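Sugar ABC transporter, sugar-binding protein (Streptococcus pneumoniae, PDB 2I58) binds a raffinose-type sugar of linked galactose, glucose and fructose units and probably delivers it to an ABC transporter for uptake. Local coordinates at residues E9-K14 and E47-R52; I64-I69 and D280-I285. One frame throughout, in Å; residues are numbered along the deposited sequence.

Contact 1: E9-K14 and E47-R52. With GLC (alpha-D-glucopyranose), chain C; FRU (beta-D-fructofuranose), chain B.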
loop_
_atom_site.group_PDB
_atom_site.type_symbol
_atom_site.label_atom_id
_atom_site.label_comp_id
_atom_site.label_asym_id
_atom_site.label_seq_id
_atom_site.Cartn_x
_atom_site.Cartn_y
_atom_site.Cartn_z
ATOM N N GLU A 9 19.862 7.949 -12.575
ATOM C CA GLU A 9 18.427 8.132 -12.375
ATOM C C GLU A 9 18.039 7.358 -11.164
ATOM O O GLU A 9 18.501 6.242 -10.988
ATOM C CB GLU A 9 17.626 7.541 -13.539
ATOM C CG GLU A 9 16.753 8.498 -14.324
ATOM C CD GLU A 9 16.549 8.006 -15.772
ATOM O OE1 GLU A 9 16.789 6.792 -16.009
ATOM O OE2 GLU A 9 16.180 8.818 -16.670
ATOM N N TYR A 10 17.168 7.943 -10.357
ATOM C CA TYR A 10 16.384 7.188 -9.403
ATOM C C TYR A 10 14.909 7.268 -9.863
ATOM O O TYR A 10 14.361 8.371 -9.987
ATOM C CB TYR A 10 16.542 7.744 -7.983
ATOM C CG TYR A 10 15.361 7.367 -7.099
ATOM C CD1 TYR A 10 15.107 6.028 -6.786
ATOM C CD2 TYR A 10 14.473 8.326 -6.628
ATOM C CE1 TYR A 10 14.028 5.642 -5.995
ATOM C CE2 TYR A 10 13.371 7.954 -5.854
ATOM C CZ TYR A 10 13.162 6.604 -5.536
ATOM O OH TYR A 10 12.074 6.231 -4.782
ATOM N N PHE A 11 14.282 6.105 -10.103
ATOM C CA PHE A 11 12.916 6.039 -10.660
ATOM C C PHE A 11 11.852 5.881 -9.581
ATOM O O PHE A 11 11.476 4.743 -9.187
ATOM C CB PHE A 11 12.782 4.890 -11.627
ATOM C CG PHE A 11 11.473 4.878 -12.410
ATOM C CD1 PHE A 11 11.311 5.685 -13.532
ATOM C CD2 PHE A 11 10.447 3.995 -12.066
ATOM C CE1 PHE A 11 10.151 5.635 -14.263
ATOM C CE2 PHE A 11 9.278 3.934 -12.803
ATOM C CZ PHE A 11 9.126 4.749 -13.889
ATOM N N ASN A 12 11.367 7.039 -9.133
ATOM C CA ASN A 12 10.507 7.129 -8.011
ATOM C C ASN A 12 9.113 6.743 -8.469
ATOM O O ASN A 12 8.706 7.109 -9.581
ATOM C CB ASN A 12 10.501 8.554 -7.461
ATOM C CG ASN A 12 9.729 8.667 -6.163
ATOM O OD1 ASN A 12 9.836 7.800 -5.305
ATOM N ND2 ASN A 12 8.919 9.699 -6.036
ATOM N N GLN A 13 8.424 5.954 -7.623
ATOM C CA GLN A 13 6.980 5.748 -7.721
ATOM C C GLN A 13 6.284 6.251 -6.447
ATOM O O GLN A 13 5.105 6.015 -6.258
ATOM C CB GLN A 13 6.626 4.272 -7.874
ATOM C CG GLN A 13 7.063 3.563 -9.154
ATOM C CD GLN A 13 6.458 2.149 -9.258
ATOM O OE1 GLN A 13 5.225 1.966 -9.306
ATOM N NE2 GLN A 13 7.320 1.155 -9.326
ATOM N N LYS A 14 6.976 6.930 -5.553
ATOM C CA LYS A 14 6.305 7.335 -4.331
ATOM C C LYS A 14 6.075 8.880 -4.266
ATOM O O LYS A 14 6.931 9.647 -3.811
ATOM C CB LYS A 14 7.076 6.763 -3.152
ATOM C CG LYS A 14 6.429 7.054 -1.851
ATOM C CD LYS A 14 6.498 5.870 -0.896
ATOM C CE LYS A 14 5.710 6.181 0.343
ATOM N NZ LYS A 14 4.270 6.151 0.045
ATOM N N GLU A 47 3.754 1.189 -15.616
ATOM C CA GLU A 47 3.820 0.832 -17.037
ATOM C C GLU A 47 4.983 1.442 -17.757
ATOM O O GLU A 47 5.596 0.798 -18.599
ATOM C CB GLU A 47 2.584 1.359 -17.753
ATOM C CG GLU A 47 1.283 0.798 -17.236
ATOM C CD GLU A 47 1.191 -0.711 -17.435
ATOM O OE1 GLU A 47 1.140 -1.150 -18.620
ATOM O OE2 GLU A 47 1.189 -1.442 -16.401
ATOM N N VAL A 48 5.247 2.714 -17.487
ATOM C CA VAL A 48 6.424 3.359 -18.067
ATOM C C VAL A 48 7.666 2.538 -17.670
ATOM O O VAL A 48 8.547 2.318 -18.473
ATOM C CB VAL A 48 6.531 4.857 -17.705
ATOM C CG1 VAL A 48 7.854 5.405 -18.084
ATOM C CG2 VAL A 48 5.487 5.616 -18.411
ATOM N N LEU A 49 7.703 2.012 -16.470
ATOM C CA LEU A 49 8.837 1.166 -16.071
ATOM C C LEU A 49 8.844 -0.180 -16.802
ATOM O O LEU A 49 9.900 -0.687 -17.125
ATOM C CB LEU A 49 8.833 0.960 -14.542
ATOM C CG LEU A 49 9.728 -0.120 -13.980
ATOM C CD1 LEU A 49 11.138 0.234 -14.274
ATOM C CD2 LEU A 49 9.489 -0.274 -12.484
ATOM N N LYS A 50 7.671 -0.758 -17.030
ATOM C CA LYS A 50 7.571 -2.045 -17.676
ATOM C C LYS A 50 8.092 -1.937 -19.099
ATOM O O LYS A 50 8.665 -2.915 -19.603
ATOM C CB LYS A 50 6.131 -2.579 -17.676
ATOM C CG LYS A 50 5.750 -3.328 -16.387
ATOM C CD LYS A 50 4.228 -3.647 -16.172
ATOM C CE LYS A 50 3.785 -5.009 -16.800
ATOM N NZ LYS A 50 4.404 -6.264 -16.191
ATOM N N THR A 51 7.891 -0.774 -19.745
ATOM C CA THR A 51 8.370 -0.541 -21.126
ATOM C C THR A 51 9.895 -0.460 -21.179
ATOM O O THR A 51 10.561 -1.084 -22.012
ATOM C CB THR A 51 7.861 0.792 -21.736
ATOM O OG1 THR A 51 6.452 0.951 -21.538
ATOM C CG2 THR A 51 8.180 0.831 -23.230
ATOM N N ARG A 52 10.428 0.344 -20.275
ATOM C CA ARG A 52 11.844 0.604 -20.205
ATOM C C ARG A 52 12.635 -0.670 -19.918
ATOM O O ARG A 52 13.749 -0.827 -20.385
ATOM C CB ARG A 52 12.099 1.672 -19.142
ATOM C CG ARG A 52 11.593 3.046 -19.546
ATOM C CD ARG A 52 11.923 4.093 -18.519
ATOM N NE ARG A 52 13.364 4.277 -18.460
ATOM C CZ ARG A 52 14.009 5.249 -17.816
ATOM N NH1 ARG A 52 13.365 6.190 -17.124
ATOM N NH2 ARG A 52 15.333 5.271 -17.874
HETATM C C1 GLC C . 0.517 3.863 -4.141
HETATM C C2 GLC C . 0.969 5.028 -3.295
HETATM C C3 GLC C . 2.418 4.900 -3.003
HETATM C C4 GLC C . 2.718 3.526 -2.417
HETATM C C5 GLC C . 2.134 2.406 -3.284
HETATM C C6 GLC C . 2.317 0.980 -2.699
HETATM O O1 GLC C . 1.064 4.076 -5.460
HETATM O O2 GLC C . 0.830 6.172 -4.074
HETATM O O3 GLC C . 2.674 5.964 -2.133
HETATM O O4 GLC C . 4.128 3.371 -2.415
HETATM O O5 GLC C . 0.770 2.604 -3.508
HETATM O O6 GLC C . 1.730 0.138 -3.589
HETATM C C1 FRU B . -0.271 5.298 -6.807
HETATM C C2 FRU B . 0.656 4.105 -6.761
HETATM C C3 FRU B . 1.589 4.324 -7.939
HETATM C C4 FRU B . 1.952 2.918 -8.366
HETATM C C5 FRU B . 0.676 2.146 -8.145
HETATM C C6 FRU B . 1.061 0.738 -7.717
HETATM O O1 FRU B . -1.240 4.869 -7.782
HETATM O O3 FRU B . 2.748 5.036 -7.527
HETATM O O4 FRU B . 2.354 2.848 -9.736
HETATM O O5 FRU B . -0.049 2.859 -7.139
HETATM O O6 FRU B . 0.009 -0.251 -7.964
#

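Contact 2: I64-I69 and D280-I285. With GLC (alpha-D-glucopyranose), chain C; GLA (alpha-D-galactopyranose), chain D.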
loop_
_atom_site.group_PDB
_atom_site.type_symbol
_atom_site.label_atom_id
_atom_site.label_comp_id
_atom_site.label_asym_id
_atom_site.label_seq_id
_atom_site.Cartn_x
_atom_site.Cartn_y
_atom_site.Cartn_z
ATOM N N ILE A 64 10.864 -0.043 -6.768
ATOM C CA ILE A 64 10.016 -1.135 -7.229
ATOM C C ILE A 64 9.522 -1.926 -5.989
ATOM O O ILE A 64 10.304 -2.259 -5.098
ATOM C CB ILE A 64 10.769 -2.065 -8.234
ATOM C CG1 ILE A 64 9.850 -3.186 -8.680
ATOM C CG2 ILE A 64 11.986 -2.675 -7.601
ATOM C CD1 ILE A 64 10.361 -3.973 -9.878
ATOM N N TYR A 65 8.229 -2.234 -5.954
ATOM C CA TYR A 65 7.633 -2.802 -4.785
ATOM C C TYR A 65 7.919 -4.280 -4.832
ATOM O O TYR A 65 7.534 -4.947 -5.789
ATOM C CB TYR A 65 6.154 -2.518 -4.741
ATOM C CG TYR A 65 5.870 -1.043 -4.775
ATOM C CD1 TYR A 65 6.165 -0.208 -3.696
ATOM C CD2 TYR A 65 5.350 -0.460 -5.903
ATOM C CE1 TYR A 65 5.908 1.192 -3.751
ATOM C CE2 TYR A 65 5.094 0.919 -5.963
ATOM C CZ TYR A 65 5.365 1.734 -4.889
ATOM O OH TYR A 65 5.098 3.066 -5.030
ATOM N N PRO A 66 8.541 -4.813 -3.768
ATOM C CA PRO A 66 9.276 -6.053 -3.747
ATOM C C PRO A 66 8.480 -7.330 -3.768
ATOM O O PRO A 66 9.072 -8.422 -3.809
ATOM C CB PRO A 66 10.009 -5.964 -2.425
ATOM C CG PRO A 66 9.087 -5.247 -1.571
ATOM C CD PRO A 66 8.506 -4.192 -2.434
ATOM N N GLN A 67 7.161 -7.209 -3.707
ATOM C CA GLN A 67 6.264 -8.353 -3.792
ATOM C C GLN A 67 5.708 -8.528 -5.209
ATOM O O GLN A 67 5.076 -9.529 -5.528
ATOM C CB GLN A 67 5.142 -8.171 -2.773
ATOM C CG GLN A 67 3.903 -7.403 -3.254
ATOM C CD GLN A 67 4.094 -5.927 -3.457
ATOM O OE1 GLN A 67 5.073 -5.351 -3.036
ATOM N NE2 GLN A 67 3.132 -5.300 -4.094
ATOM N N SER A 68 5.949 -7.542 -6.056
ATOM C CA SER A 68 5.428 -7.540 -7.420
ATOM C C SER A 68 5.886 -8.755 -8.258
ATOM O O SER A 68 6.961 -9.314 -8.042
ATOM C CB SER A 68 5.818 -6.209 -8.123
ATOM O OG SER A 68 7.208 -5.872 -8.001
ATOM N N ILE A 69 5.054 -9.154 -9.213
ATOM C CA ILE A 69 5.511 -10.125 -10.213
ATOM C C ILE A 69 6.700 -9.537 -10.926
ATOM O O ILE A 69 7.683 -10.239 -11.161
ATOM C CB ILE A 69 4.470 -10.508 -11.313
ATOM C CG1 ILE A 69 3.205 -11.036 -10.671
ATOM C CG2 ILE A 69 5.029 -11.565 -12.228
ATOM C CD1 ILE A 69 2.034 -9.990 -10.706
ATOM N N ASP A 280 7.593 -0.519 0.935
ATOM C CA ASP A 280 6.942 0.690 0.453
ATOM C C ASP A 280 8.013 1.571 -0.132
ATOM O O ASP A 280 8.044 1.723 -1.330
ATOM C CB ASP A 280 6.167 1.369 1.570
ATOM C CG ASP A 280 5.461 2.657 1.132
ATOM O OD1 ASP A 280 4.862 2.640 0.057
ATOM O OD2 ASP A 280 5.454 3.666 1.913
ATOM N N LEU A 281 8.921 2.137 0.662
ATOM C CA LEU A 281 10.058 2.742 0.024
ATOM C C LEU A 281 10.982 1.559 -0.122
ATOM O O LEU A 281 11.572 1.110 0.876
ATOM C CB LEU A 281 10.702 3.878 0.804
ATOM C CG LEU A 281 11.889 4.567 0.076
ATOM C CD1 LEU A 281 11.418 5.599 -0.925
ATOM C CD2 LEU A 281 12.800 5.222 1.107
ATOM N N ALA A 282 11.077 1.053 -1.357
ATOM C CA ALA A 282 11.840 -0.140 -1.653
ATOM C C ALA A 282 12.562 0.033 -2.965
ATOM O O ALA A 282 11.917 0.249 -3.971
ATOM C CB ALA A 282 10.930 -1.320 -1.756
ATOM N N TRP A 283 13.885 -0.143 -2.922
ATOM C CA TRP A 283 14.819 0.161 -3.980
ATOM C C TRP A 283 15.583 -1.066 -4.358
ATOM O O TRP A 283 15.949 -1.850 -3.487
ATOM C CB TRP A 283 15.822 1.182 -3.495
ATOM C CG TRP A 283 15.204 2.521 -3.322
ATOM C CD1 TRP A 283 13.915 2.866 -3.616
ATOM C CD2 TRP A 283 15.848 3.730 -2.901
ATOM N NE1 TRP A 283 13.724 4.198 -3.406
ATOM C CE2 TRP A 283 14.896 4.754 -2.967
ATOM C CE3 TRP A 283 17.129 4.047 -2.500
ATOM C CZ2 TRP A 283 15.186 6.074 -2.596
ATOM C CZ3 TRP A 283 17.409 5.354 -2.122
ATOM C CH2 TRP A 283 16.449 6.344 -2.166
ATOM N N SER A 284 15.811 -1.199 -5.679
ATOM C CA SER A 284 16.652 -2.216 -6.296
ATOM C C SER A 284 17.488 -1.515 -7.328
ATOM O O SER A 284 17.056 -0.479 -7.839
ATOM C CB SER A 284 15.791 -3.215 -7.021
ATOM O OG SER A 284 14.858 -3.739 -6.118
ATOM N N ILE A 285 18.628 -2.123 -7.673
ATOM C CA ILE A 285 19.657 -1.491 -8.504
ATOM C C ILE A 285 19.828 -2.166 -9.826
ATOM O O ILE A 285 19.968 -3.398 -9.855
ATOM C CB ILE A 285 21.042 -1.622 -7.843
ATOM C CG1 ILE A 285 21.018 -1.001 -6.422
ATOM C CG2 ILE A 285 22.079 -0.969 -8.740
ATOM C CD1 ILE A 285 22.388 -0.752 -5.726
HETATM C C1 GLC C . 0.517 3.863 -4.141
HETATM C C2 GLC C . 0.969 5.028 -3.295
HETATM C C3 GLC C . 2.418 4.900 -3.003
HETATM C C4 GLC C . 2.718 3.526 -2.417
HETATM C C5 GLC C . 2.134 2.406 -3.284
HETATM C C6 GLC C . 2.317 0.980 -2.699
HETATM O O1 GLC C . 1.064 4.076 -5.460
HETATM O O2 GLC C . 0.830 6.172 -4.074
HETATM O O3 GLC C . 2.674 5.964 -2.133
HETATM O O4 GLC C . 4.128 3.371 -2.415
HETATM O O5 GLC C . 0.770 2.604 -3.508
HETATM O O6 GLC C . 1.730 0.138 -3.589
HETATM C C1 GLA D . 1.050 -1.080 -3.186
HETATM C C2 GLA D . 1.538 -2.223 -4.081
HETATM C C3 GLA D . 0.925 -2.080 -5.464
HETATM C C4 GLA D . -0.564 -1.924 -5.352
HETATM C C5 GLA D . -0.932 -0.761 -4.455
HETATM C C6 GLA D . -2.428 -0.819 -4.218
HETATM O O2 GLA D . 2.993 -2.194 -4.081
HETATM O O3 GLA D . 1.184 -3.261 -6.194
HETATM O O4 GLA D . -1.093 -3.149 -4.781
HETATM O O5 GLA D . -0.379 -0.902 -3.170
HETATM O O6 GLA D . -2.725 -0.085 -3.027
#

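Contact 1: E9-K14 and E47-R52
Three flat groups, the guanidinium of Arg52, the carboxylate of Glu9 and the ring of Phe11, organise the packing of helix 45-54 on strand 6-11, a strand-helix layer in one lobe of a periplasmic-binding-protein fold. The guanidinium meets Glu9 with its edge: Arg52 NH2 lies 2.8 Å from Glu9 OE1 in a salt bridge with an N-H...O angle of 157°. OE1 is approached on its syn side but from a direction tilted out of the carboxylate plane, and the two planes stand 76° apart. The pairing rests on one bond, since Arg52 NH1 stays 3.7 Å from Glu9 OE1. The NE of Arg52 serves a second acid, Asp57, and the shared positive charge would favour the ionised form of both acids at this partly exposed border. Almost perpendicular to the guanidinium lies the Phe11 ring, with CD1 4.2 Å from Arg52 NH1, an oblique approach.

Farther in, contacts turn apolar. Phe11 has CG anti to its backbone nitrogen (chi1 -171°), which carries the ring toward the helix, where CE2 comes 3.5 Å from Leu49 CB and CZ touches Val48 CG1 more loosely. Phenylalanine suits this place because its broad ring can span successive residues of the helix and also rest on Pro59 and Val40. The Leu49 branch CD2 crosses the amide end of Gln13, whose NE2 donates to the backbone O of Asn63. That bond helps to fix the amide's orientation, with its oxygen directed at the bound sugar: fructose O4 donates to Gln13 OE1 across 3.0 Å.

Contact 2: I64-I69 and D280-I285
Tyr65 and Asp280 meet beside the glucose ring, and the tyrosine can be followed outward. Its CB and CG both lie 3.2 Å from galactose O2, which approaches the ring obliquely and also neighbours CD2. CG stands anti to the carbonyl carbon (chi1 -58°), which turns the ring toward the sugar site. On the other side CD1 passes the backbone O of Asp280, and CE1 lies between that oxygen, 3.3 Å away near the ring plane, and glucose O4 at 3.1 Å. Glucose C6 lies over one face, offset toward the rim; a tyrosine suits such a place, having a flat apolar face and a polar tip. CZ is 3.2 Å from glucose O4, to which OH gives a weak hydrogen bond, and O4 in turn donates to Asp280 OD1 over 2.7 Å. The carboxylate's other oxygen is held by Ser317.

Away from the sugar the two segments touch through small groups. Ile64 N donates a weak bond to Ala282 O (3.0 Å, 131°), while the methyl of Ala282 packs against Pro66 CD; a small side chain fits this close approach of backbones. Beyond it, Ile64 CG2 lies against Ser284, whose OG is engaged by Asn108 and Tyr107. A type I turn from Tyr65 to Ser68 brings Gln67 round to donate from NE2 to galactose O2. Strand-end loops of this kind, lined by aromatic and amide or acidic side chains, form the sugar site of periplasmic-type solute-binding proteins.

How the contacts relate
Both contacts belong to the same five-stranded mixed sheet, but at different depths. Contact 1 covers strand 6-11 with a helix and is only partly buried, running from an ion pair at the border to an apolar middle. Contact 2 is wholly buried: a loop following strand 61-63 meets strand 282-285 and the residues just before it through backbone atoms, small side chains, and a tyrosine and an aspartate at the sugar. Strand 61-63 lies between strands 6-11 and 282-285. The contacts also touch directly: Tyr10 OH is 3.0 Å from Trp283 NE1, a probable hydrogen bond, and Lys14 forms a long, weak ion pair with Asp280. Both of those charged residues bind the glucose, at neighbouring hydroxyls.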